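Long-range contacts in 5-formyl-3-hydroxy-2-methylpyridine 4-carboxylate 5-dehydrogenase (PDB 4OM8), which oxidises 5-formyl-3-hydroxy-2-methylpyridine-4-carboxylate with NAD(+) in the breakdown of vitamin B6, and can also reduce the same aldehyde with NADH to 4-pyridoxic acid: residues T12-M17 / W138-H143; M133-H137 / I148-A152; R196-D200 / L252-D256. The contacts are given in a common frame with arbitrary orientation. Where two conformers were deposited one is given. Numbering follows the deposited sequence.

Interaction 1 of 3, residues T12-M17 / W138-H143; sequences TMGPGM and WSNPPH. With NAD (nicotinamide-adenine-dinucleotide), chain C.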
loop_
_atom_site.group_PDB
_atom_site.type_symbol
_atom_site.label_atom_id
_atom_site.label_comp_id
_atom_site.label_asym_id
_atom_site.label_seq_id
_atom_site.Cartn_x
_atom_site.Cartn_y
_atom_site.Cartn_z
ATOM N N THR A 12 15.642 -17.112 4.999
ATOM C CA THR A 12 14.867 -15.939 5.380
ATOM C C THR A 12 13.484 -16.266 5.942
ATOM O O THR A 12 13.084 -15.706 6.966
ATOM C CB THR A 12 14.714 -15.011 4.165
ATOM O OG1 THR A 12 16.017 -14.597 3.735
ATOM C CG2 THR A 12 13.856 -13.796 4.489
ATOM N N MET A 13 12.774 -17.184 5.285
ATOM C CA MET A 13 11.373 -17.435 5.635
ATOM C C MET A 13 11.168 -18.517 6.690
ATOM O O MET A 13 10.053 -18.705 7.179
ATOM C CB MET A 13 10.577 -17.816 4.386
ATOM C CG MET A 13 10.460 -16.704 3.374
ATOM S SD MET A 13 9.552 -15.306 4.046
ATOM C CE MET A 13 7.883 -15.928 4.011
ATOM N N GLY A 14 12.228 -19.232 7.038
ATOM C CA GLY A 14 12.083 -20.429 7.859
ATOM C C GLY A 14 11.843 -20.263 9.354
ATOM O O GLY A 14 10.864 -20.788 9.893
ATOM N N PRO A 15 12.752 -19.575 10.051
ATOM C CA PRO A 15 12.679 -19.471 11.511
ATOM C C PRO A 15 11.399 -18.823 12.023
ATOM O O PRO A 15 10.817 -19.326 12.980
ATOM C CB PRO A 15 13.894 -18.610 11.852
ATOM C CG PRO A 15 14.856 -18.928 10.772
ATOM C CD PRO A 15 14.031 -19.055 9.538
ATOM N N GLY A 16 10.967 -17.729 11.409
ATOM C CA GLY A 16 9.741 -17.083 11.849
ATOM C C GLY A 16 8.510 -17.930 11.579
ATOM O O GLY A 16 7.550 -17.932 12.360
ATOM N N MET A 17 8.530 -18.640 10.455
ATOM C CA MET A 17 7.460 -19.564 10.110
ATOM C C MET A 17 7.340 -20.665 11.172
ATOM O O MET A 17 6.235 -20.991 11.643
ATOM C CB MET A 17 7.725 -20.181 8.742
ATOM C CG MET A 17 6.575 -21.021 8.239
ATOM S SD MET A 17 7.002 -21.946 6.744
ATOM C CE MET A 17 7.292 -20.610 5.579
ATOM N N TRP A 138 3.576 -17.606 2.248
ATOM C CA TRP A 138 3.753 -16.668 3.340
ATOM C C TRP A 138 4.392 -15.387 2.837
ATOM O O TRP A 138 4.825 -15.309 1.685
ATOM C CB TRP A 138 4.630 -17.284 4.423
ATOM C CG TRP A 138 4.083 -18.525 5.078
ATOM C CD1 TRP A 138 3.820 -19.739 4.488
ATOM C CD2 TRP A 138 3.779 -18.678 6.464
ATOM N NE1 TRP A 138 3.354 -20.633 5.431
ATOM C CE2 TRP A 138 3.316 -20.003 6.651
ATOM C CE3 TRP A 138 3.844 -17.819 7.570
ATOM C CZ2 TRP A 138 2.931 -20.485 7.900
ATOM C CZ3 TRP A 138 3.449 -18.298 8.811
ATOM C CH2 TRP A 138 3.002 -19.622 8.966
ATOM N N SER A 139 4.448 -14.380 3.701
ATOM C CA SER A 139 5.113 -13.121 3.368
ATOM C C SER A 139 6.200 -12.789 4.387
ATOM O O SER A 139 6.126 -13.210 5.538
ATOM C CB SER A 139 4.094 -11.975 3.292
ATOM O OG SER A 139 3.211 -12.129 2.184
ATOM N N ASN A 140 7.214 -12.041 3.960
ATOM C CA ASN A 140 8.333 -11.707 4.838
ATOM C C ASN A 140 8.051 -10.437 5.629
ATOM O O ASN A 140 7.687 -9.431 5.035
ATOM C CB ASN A 140 9.602 -11.541 4.005
ATOM C CG ASN A 140 10.831 -11.299 4.856
ATOM O OD1 ASN A 140 11.001 -11.899 5.915
ATOM N ND2 ASN A 140 11.718 -10.437 4.370
ATOM N N PRO A 141 8.201 -10.476 6.967
ATOM C CA PRO A 141 8.609 -11.589 7.833
ATOM C C PRO A 141 7.434 -12.496 8.169
ATOM O O PRO A 141 6.353 -12.019 8.496
ATOM C CB PRO A 141 9.147 -10.878 9.098
ATOM C CG PRO A 141 9.242 -9.400 8.713
ATOM C CD PRO A 141 8.139 -9.214 7.721
ATOM N N PRO A 142 7.648 -13.817 8.108
ATOM C CA PRO A 142 6.519 -14.753 8.196
ATOM C C PRO A 142 5.844 -14.814 9.569
ATOM O O PRO A 142 4.701 -15.262 9.644
ATOM C CB PRO A 142 7.164 -16.095 7.837
ATOM C CG PRO A 142 8.598 -15.922 8.228
ATOM C CD PRO A 142 8.933 -14.503 7.886
ATOM N N HIS A 143 6.529 -14.389 10.620
ATOM C CA HIS A 143 5.924 -14.375 11.945
ATOM C C HIS A 143 5.218 -13.047 12.212
ATOM O O HIS A 143 4.556 -12.890 13.237
ATOM C CB HIS A 143 6.978 -14.656 13.026
ATOM C CG HIS A 143 8.190 -13.786 12.942
ATOM N ND1 HIS A 143 8.971 -13.694 11.809
ATOM C CD2 HIS A 143 8.784 -12.994 13.870
ATOM C CE1 HIS A 143 9.975 -12.865 12.033
ATOM N NE2 HIS A 143 9.886 -12.429 13.276
HETATM P PA NAD C . 16.587 -18.476 1.212
HETATM O O1A NAD C . 17.548 -18.537 0.037
HETATM O O2A NAD C . 16.740 -17.401 2.276
HETATM O O5B NAD C . 16.625 -19.908 1.946
HETATM C C5B NAD C . 16.618 -21.137 1.218
HETATM C C4B NAD C . 17.121 -22.228 2.150
HETATM O O4B NAD C . 16.915 -23.505 1.544
HETATM C C3B NAD C . 18.619 -22.082 2.415
HETATM O O3B NAD C . 18.869 -22.008 3.825
HETATM C C2B NAD C . 19.221 -23.334 1.790
HETATM O O2B NAD C . 20.385 -23.838 2.464
HETATM C C1B NAD C . 18.060 -24.304 1.876
HETATM N N9A NAD C . 18.112 -25.458 0.961
HETATM C C8A NAD C . 18.600 -25.506 -0.290
HETATM N N7A NAD C . 18.441 -26.745 -0.817
HETATM C C5A NAD C . 17.834 -27.508 0.107
HETATM C C6A NAD C . 17.375 -28.904 0.208
HETATM N N6A NAD C . 17.529 -29.773 -0.820
HETATM N N1A NAD C . 16.794 -29.290 1.366
HETATM C C2A NAD C . 16.635 -28.447 2.400
HETATM N N3A NAD C . 17.030 -27.164 2.377
HETATM C C4A NAD C . 17.628 -26.654 1.278
HETATM O O3 NAD C . 15.102 -18.507 0.586
HETATM P PN NAD C . 13.783 -17.815 1.198
HETATM O O1N NAD C . 13.818 -16.325 0.917
HETATM O O2N NAD C . 13.513 -18.278 2.612
HETATM O O5D NAD C . 12.648 -18.439 0.254
HETATM C C5D NAD C . 12.347 -19.840 0.259
HETATM C C4D NAD C . 11.122 -20.051 -0.623
HETATM O O4D NAD C . 10.089 -19.200 -0.136
HETATM C C3D NAD C . 11.359 -19.638 -2.067
HETATM O O3D NAD C . 10.513 -20.454 -2.882
HETATM C C2D NAD C . 10.851 -18.211 -2.131
HETATM O O2D NAD C . 10.370 -17.865 -3.434
HETATM C C1D NAD C . 9.700 -18.254 -1.140
HETATM N N1N NAD C . 9.375 -16.966 -0.506
HETATM C C2N NAD C . 10.309 -16.029 -0.244
HETATM C C3N NAD C . 9.941 -14.834 0.380
HETATM C C7N NAD C . 10.924 -13.730 0.669
HETATM O O7N NAD C . 12.112 -13.954 0.850
HETATM N N7N NAD C . 10.443 -12.488 0.697
HETATM C C4N NAD C . 8.613 -14.622 0.733
HETATM C C5N NAD C . 7.679 -15.612 0.462
HETATM C C6N NAD C . 8.095 -16.783 -0.154
#

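Interaction 2 of 3, residues M133-H137 / I148-A152; sequences MVGMH and IEVIA. With NAD (nicotinamide-adenine-dinucleotide), chain C.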
loop_
_atom_site.group_PDB
_atom_site.type_symbol
_atom_site.label_atom_id
_atom_site.label_comp_id
_atom_site.label_asym_id
_atom_site.label_seq_id
_atom_site.Cartn_x
_atom_site.Cartn_y
_atom_site.Cartn_z
ATOM N N MET A 133 -0.884 -31.691 -2.769
ATOM C CA MET A 133 0.107 -30.619 -2.866
ATOM C C MET A 133 -0.576 -29.306 -3.212
ATOM O O MET A 133 -1.478 -29.258 -4.039
ATOM C CB MET A 133 1.191 -30.920 -3.895
ATOM C CG MET A 133 2.085 -29.702 -4.145
ATOM S SD MET A 133 3.589 -30.042 -5.050
ATOM C CE MET A 133 4.570 -30.849 -3.795
ATOM N N VAL A 134 -0.131 -28.239 -2.554
ATOM C CA VAL A 134 -0.805 -26.951 -2.605
ATOM C C VAL A 134 0.205 -25.844 -2.370
ATOM O O VAL A 134 1.272 -26.083 -1.790
ATOM C CB VAL A 134 -1.926 -26.905 -1.526
ATOM C CG1 VAL A 134 -1.335 -26.990 -0.115
ATOM C CG2 VAL A 134 -2.820 -25.680 -1.666
ATOM N N GLY A 135 -0.115 -24.636 -2.817
ATOM C CA GLY A 135 0.684 -23.486 -2.446
ATOM C C GLY A 135 0.240 -22.920 -1.113
ATOM O O GLY A 135 -0.955 -22.777 -0.860
ATOM N N MET A 136 1.207 -22.646 -0.239
ATOM C CA MET A 136 0.961 -21.954 1.020
ATOM C C MET A 136 1.996 -20.843 1.075
ATOM O O MET A 136 3.131 -21.050 1.508
ATOM C CB MET A 136 1.088 -22.902 2.215
ATOM C CG MET A 136 0.731 -22.292 3.553
ATOM S SD MET A 136 1.255 -23.406 4.874
ATOM C CE MET A 136 0.367 -22.705 6.272
ATOM N N HIS A 137 1.602 -19.665 0.596
ATOM C CA HIS A 137 2.562 -18.617 0.313
ATOM C C HIS A 137 2.546 -17.563 1.413
ATOM O O HIS A 137 1.618 -16.768 1.514
ATOM C CB HIS A 137 2.261 -17.992 -1.047
ATOM C CG HIS A 137 3.181 -16.876 -1.409
ATOM N ND1 HIS A 137 2.739 -15.582 -1.561
ATOM C CD2 HIS A 137 4.515 -16.855 -1.642
ATOM C CE1 HIS A 137 3.762 -14.808 -1.880
ATOM N NE2 HIS A 137 4.851 -15.556 -1.942
ATOM N N ILE A 148 -1.687 -15.220 4.651
ATOM C CA ILE A 148 -1.098 -16.304 3.874
ATOM C C ILE A 148 -2.005 -16.662 2.716
ATOM O O ILE A 148 -3.209 -16.827 2.908
ATOM C CB ILE A 148 -0.874 -17.560 4.764
ATOM C CG1 ILE A 148 0.088 -17.233 5.910
ATOM C CG2 ILE A 148 -0.323 -18.709 3.943
ATOM C CD1 ILE A 148 0.136 -18.311 6.998
ATOM N N GLU A 149 -1.425 -16.768 1.519
ATOM C CA GLU A 149 -2.178 -17.205 0.342
ATOM C C GLU A 149 -2.211 -18.727 0.244
ATOM O O GLU A 149 -1.185 -19.382 0.430
ATOM C CB GLU A 149 -1.566 -16.636 -0.936
ATOM C CG GLU A 149 -1.643 -15.108 -1.049
ATOM C CD GLU A 149 -0.951 -14.626 -2.293
ATOM O OE1 GLU A 149 0.283 -14.792 -2.377
ATOM O OE2 GLU A 149 -1.646 -14.094 -3.180
ATOM N N VAL A 150 -3.379 -19.277 -0.068
ATOM C CA VAL A 150 -3.537 -20.716 -0.277
ATOM C C VAL A 150 -3.920 -20.938 -1.737
ATOM O O VAL A 150 -4.947 -20.412 -2.188
ATOM C CB VAL A 150 -4.607 -21.300 0.657
ATOM C CG1 VAL A 150 -4.651 -22.812 0.505
ATOM C CG2 VAL A 150 -4.304 -20.930 2.114
ATOM N N ILE A 151 -3.092 -21.668 -2.483
ATOM C CA ILE A 151 -3.276 -21.775 -3.931
ATOM C C ILE A 151 -3.317 -23.198 -4.462
ATOM O O ILE A 151 -2.311 -23.901 -4.467
ATOM C CB ILE A 151 -2.160 -21.040 -4.700
ATOM C CG1 ILE A 151 -1.876 -19.666 -4.077
ATOM C CG2 ILE A 151 -2.527 -20.914 -6.180
ATOM C CD1 ILE A 151 -0.616 -19.614 -3.199
ATOM N N ALA A 152 -4.469 -23.596 -4.983
ATOM C CA ALA A 152 -4.551 -24.880 -5.657
ATOM C C ALA A 152 -3.855 -24.870 -7.009
ATOM O O ALA A 152 -3.992 -23.926 -7.795
ATOM C CB ALA A 152 -5.996 -25.273 -5.838
HETATM P PA NAD C . 16.587 -18.476 1.212
HETATM O O1A NAD C . 17.548 -18.537 0.037
HETATM O O2A NAD C . 16.740 -17.401 2.276
HETATM O O5B NAD C . 16.625 -19.908 1.946
HETATM C C5B NAD C . 16.618 -21.137 1.218
HETATM C C4B NAD C . 17.121 -22.228 2.150
HETATM O O4B NAD C . 16.915 -23.505 1.544
HETATM C C3B NAD C . 18.619 -22.082 2.415
HETATM O O3B NAD C . 18.869 -22.008 3.825
HETATM C C2B NAD C . 19.221 -23.334 1.790
HETATM O O2B NAD C . 20.385 -23.838 2.464
HETATM C C1B NAD C . 18.060 -24.304 1.876
HETATM N N9A NAD C . 18.112 -25.458 0.961
HETATM C C8A NAD C . 18.600 -25.506 -0.290
HETATM N N7A NAD C . 18.441 -26.745 -0.817
HETATM C C5A NAD C . 17.834 -27.508 0.107
HETATM C C6A NAD C . 17.375 -28.904 0.208
HETATM N N6A NAD C . 17.529 -29.773 -0.820
HETATM N N1A NAD C . 16.794 -29.290 1.366
HETATM C C2A NAD C . 16.635 -28.447 2.400
HETATM N N3A NAD C . 17.030 -27.164 2.377
HETATM C C4A NAD C . 17.628 -26.654 1.278
HETATM O O3 NAD C . 15.102 -18.507 0.586
HETATM P PN NAD C . 13.783 -17.815 1.198
HETATM O O1N NAD C . 13.818 -16.325 0.917
HETATM O O2N NAD C . 13.513 -18.278 2.612
HETATM O O5D NAD C . 12.648 -18.439 0.254
HETATM C C5D NAD C . 12.347 -19.840 0.259
HETATM C C4D NAD C . 11.122 -20.051 -0.623
HETATM O O4D NAD C . 10.089 -19.200 -0.136
HETATM C C3D NAD C . 11.359 -19.638 -2.067
HETATM O O3D NAD C . 10.513 -20.454 -2.882
HETATM C C2D NAD C . 10.851 -18.211 -2.131
HETATM O O2D NAD C . 10.370 -17.865 -3.434
HETATM C C1D NAD C . 9.700 -18.254 -1.140
HETATM N N1N NAD C . 9.375 -16.966 -0.506
HETATM C C2N NAD C . 10.309 -16.029 -0.244
HETATM C C3N NAD C . 9.941 -14.834 0.380
HETATM C C7N NAD C . 10.924 -13.730 0.669
HETATM O O7N NAD C . 12.112 -13.954 0.850
HETATM N N7N NAD C . 10.443 -12.488 0.697
HETATM C C4N NAD C . 8.613 -14.622 0.733
HETATM C C5N NAD C . 7.679 -15.612 0.462
HETATM C C6N NAD C . 8.095 -16.783 -0.154
#

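Interaction 3 of 3, residues R196-D200 / L252-D256; sequences REAVD and LSNRD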
loop_
_atom_site.group_PDB
_atom_site.type_symbol
_atom_site.label_atom_id
_atom_site.label_comp_id
_atom_site.label_asym_id
_atom_site.label_seq_id
_atom_site.Cartn_x
_atom_site.Cartn_y
_atom_site.Cartn_z
ATOM N N ARG A 196 5.650 -1.703 -11.093
ATOM C CA ARG A 196 5.881 -1.412 -12.506
ATOM C C ARG A 196 5.656 0.073 -12.801
ATOM O O ARG A 196 6.466 0.722 -13.483
ATOM C CB ARG A 196 4.979 -2.277 -13.389
ATOM C CG ARG A 196 5.176 -2.016 -14.893
ATOM C CD ARG A 196 4.439 -3.036 -15.725
ATOM N NE ARG A 196 2.999 -3.000 -15.515
ATOM C CZ ARG A 196 2.119 -3.573 -16.332
ATOM N NH1 ARG A 196 2.554 -4.206 -17.418
ATOM N NH2 ARG A 196 0.811 -3.501 -16.076
ATOM N N GLU A 197 4.587 0.630 -12.245
ATOM C CA GLU A 197 4.299 2.053 -12.471
ATOM C C GLU A 197 5.269 2.950 -11.701
ATOM O O GLU A 197 5.762 3.943 -12.237
ATOM C CB GLU A 197 2.849 2.371 -12.083
ATOM C CG GLU A 197 2.412 3.804 -12.396
ATOM C CD GLU A 197 2.446 4.134 -13.874
ATOM O OE1 GLU A 197 2.702 5.307 -14.206
ATOM O OE2 GLU A 197 2.219 3.242 -14.721
ATOM N N ALA A 198 5.558 2.586 -10.449
ATOM C CA ALA A 198 6.477 3.389 -9.643
ATOM C C ALA A 198 7.862 3.450 -10.286
ATOM O O ALA A 198 8.462 4.519 -10.381
ATOM C CB ALA A 198 6.574 2.834 -8.230
ATOM N N VAL A 199 8.358 2.302 -10.733
ATOM C CA VAL A 199 9.665 2.256 -11.375
ATOM C C VAL A 199 9.642 3.099 -12.659
ATOM O O VAL A 199 10.583 3.841 -12.933
ATOM C CB VAL A 199 10.073 0.806 -11.677
ATOM C CG1 VAL A 199 11.238 0.750 -12.695
ATOM C CG2 VAL A 199 10.440 0.094 -10.367
ATOM N N ASP A 200 8.559 3.000 -13.433
ATOM C CA ASP A 200 8.464 3.771 -14.674
ATOM C C ASP A 200 8.535 5.275 -14.404
ATOM O O ASP A 200 9.230 6.015 -15.103
ATOM C CB ASP A 200 7.176 3.436 -15.434
ATOM C CG ASP A 200 7.235 3.901 -16.881
ATOM O OD1 ASP A 200 8.191 3.506 -17.591
ATOM O OD2 ASP A 200 6.352 4.674 -17.302
ATOM N N LEU A 252 -1.422 4.422 -18.224
ATOM C CA LEU A 252 -0.488 3.713 -17.343
ATOM C C LEU A 252 0.589 2.948 -18.118
ATOM O O LEU A 252 0.373 2.547 -19.267
ATOM C CB LEU A 252 -1.257 2.739 -16.458
ATOM C CG LEU A 252 -2.217 3.386 -15.462
ATOM C CD1 LEU A 252 -2.978 2.304 -14.711
ATOM C CD2 LEU A 252 -1.453 4.303 -14.501
ATOM N N SER A 253 1.749 2.742 -17.494
ATOM C CA SER A 253 2.756 1.874 -18.097
ATOM C C SER A 253 2.221 0.456 -18.273
ATOM O O SER A 253 1.571 -0.095 -17.385
ATOM C CB SER A 253 4.025 1.840 -17.245
ATOM O OG SER A 253 4.942 0.873 -17.737
ATOM N N ASN A 254 2.511 -0.132 -19.429
ATOM C CA ASN A 254 2.163 -1.517 -19.692
ATOM C C ASN A 254 3.412 -2.335 -19.986
ATOM O O ASN A 254 3.352 -3.318 -20.741
ATOM C CB ASN A 254 1.179 -1.618 -20.855
ATOM C CG ASN A 254 -0.132 -0.920 -20.560
ATOM O OD1 ASN A 254 -0.625 -0.955 -19.434
ATOM N ND2 ASN A 254 -0.704 -0.273 -21.576
ATOM N N ARG A 255 4.530 -1.940 -19.369
ATOM C CA ARG A 255 5.828 -2.562 -19.653
ATOM C C ARG A 255 5.766 -4.086 -19.568
ATOM O O ARG A 255 5.176 -4.650 -18.644
ATOM C CB ARG A 255 6.911 -2.031 -18.705
ATOM C CG ARG A 255 8.264 -2.722 -18.929
ATOM C CD ARG A 255 9.434 -2.019 -18.251
ATOM N NE ARG A 255 9.703 -0.691 -18.801
ATOM C CZ ARG A 255 10.405 -0.458 -19.909
ATOM N NH1 ARG A 255 10.908 -1.461 -20.634
ATOM N NH2 ARG A 255 10.593 0.794 -20.310
ATOM N N ASP A 256 6.368 -4.743 -20.556
ATOM C CA ASP A 256 6.295 -6.192 -20.698
ATOM C C ASP A 256 7.573 -6.926 -20.302
ATOM O O ASP A 256 7.643 -8.144 -20.436
ATOM C CB ASP A 256 5.956 -6.549 -22.158
ATOM C CG ASP A 256 6.954 -5.963 -23.159
ATOM O OD1 ASP A 256 8.067 -5.561 -22.774
ATOM O OD2 ASP A 256 6.618 -5.895 -24.364
HETATM O O HOH W 1 1.193 0.691 -14.792
HETATM O O HOH W 2 9.689 1.384 -16.796
#

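Interaction 1 of 3, residues T12-M17 / W138-H143
Start at Trp138, whose indole turns one face to Met17, in the first turn of helix 14-23. Met17 CG sits 3.7 Å from the centroid of the six-membered ring of Trp138, a CH-pi contact, and Met17 SD lies 4.3 Å from the centroid of the five-membered ring, over the same ring system: a Met-aromatic contact. The backbone of Trp138 faces the cofactor, with Trp138 O 3.1 Å from C5N of the nicotinamide. At Ser139 the main chain runs past Met13, whose methyl CE touches Ser139 O at 3.6 Å and Trp138 CB at 3.5 Å; the serine hydroxyl is engaged elsewhere, with Glu187. Asn140 CB packs against Met13 SD (3.8 Å) and lies 3.5 Å from N7N of the NAD carboxamide, while Asn140 O accepts a hydrogen bond from Lys223 of the second subunit. A cis peptide precedes Pro141, and the next ring, Pro142, presses on the helix start: Pro142 CG is 3.3 Å from Met13 O and 3.5 Å from Met17 N. His143 CB then passes 3.4 Å from Gly16 O; a CB on Gly16 would clash with His143 ND1. Thr12 N and Met13 N donate 3.0 Å hydrogen bonds to pyrophosphate O2A and O2N, respectively. Such amides at the first helix are characteristic of the Rossmann fold's glycine-rich turn, against which 138-143 packs beside the nicotinamide.

Interaction 2 of 3, residues M133-H137 / I148-A152
His137 ND1 donates a 2.7 Å hydrogen bond to Glu149 OE1, joining a residue inferred to be important for catalysis to a carboxylate on the next strand. The remaining polar atoms of both side chains are also engaged: His137 NE2 bonds to Ser116 and lies 3.7 Å from C5N of NAD, and Glu149 OE2 accepts from the amides of Val186 and Glu187. Behind this pair the backbones join in antiparallel fashion. At the hydrogen-bonded pair of His137 and Glu149, His137 N donates to Glu149 O at 2.8 Å and Glu149 N to His137 O at 3.0 Å; at the next such pair, Gly135 N donates to Ile151 O at 2.8 Å and Ile151 N to Gly135 O at 2.9 Å. Met136 and Val150 form the non-hydrogen-bonded pair between them. On the sheet face of Met136 and Val150, Met136 CG packs on Ile148 CG2 (3.8 Å); on the other, Ile151 CD1 lies 3.9 Å from His137 CB and covers the bare Gly135. The two strands make a beta hairpin within the mixed Rossmann sheet: strand 133-137 continues it to strand 110-113, strand 147-151 to strand 174-178, and helix 158-170 packs on Val134, Ile148 and Val150.

Interaction 3 of 3, residues R196-D200 / L252-D256
Arg196 lays one face of its guanidinium over the backbone of the loop, with Ser253 O 3.7 Å from Arg196 CZ and Asn254 CA over that group as well. This joins helix 187-203 of the all-helical C-terminal domain to the loop between helices 238-251 and 260-267, and the loop is shaped here by an ST turn: Arg255 N donates to Ser253 OG at 3.3 Å. The extended aliphatic part of Arg196 passes along the turn, bringing Arg196 CD to 4.0 Å from Arg255 CB, and at the edge of its guanidinium Arg196 NH1 donates a 2.9 Å hydrogen bond to Arg255 O. The next residue along the helix, Glu197, takes the start of the loop: Ser253 N donates to Glu197 OE2 at 2.9 Å, and the same carboxylate oxygen lies 3.8 Å from Leu252 CD2. Water 1 reinforces this grip by donating to Glu197 OE2 (2.8 Å) and to Ser253 O (2.7 Å).

The second subunit meets the same residues. Arg196 NH1 and NH2 also bond to Asn254 OD1 and Ser253 O of that subunit, with the reciprocal bonds formed in return, and Glu197 OE1 makes a salt bridge to its Arg189. The contact therefore belongs to the homodimer interface. Farther along, Asp200 OD2 touches Ser253 CB at 3.7 Å. Arg255 has its salt bridge with Asp257, and its link to Asp200 runs through water 2, which donates to Asp200 OD1 at 2.7 Å and accepts from Arg255 NE at 2.9 Å.

Overall arrangement
Interactions 1 and 2 are two parts of one nucleotide-binding domain. The segment 138-143 follows directly on strand 133-137 and fills most of the hairpin connection, so the contacts alternate along the chain; their centres are 15 Å apart, yet they touch where Trp138 CE2 meets Ile148 CD1 at 3.6 Å. Both reach NAD: interaction 1 holds its pyrophosphate and borders the nicotinamide, and interaction 2 brings His137 to that same ring. Interaction 3 lies in the C-terminal domain, with its nearest atoms about 17 Å from interaction 1 and about 16 Å from interaction 2, away from the cofactor and at the dimer interface.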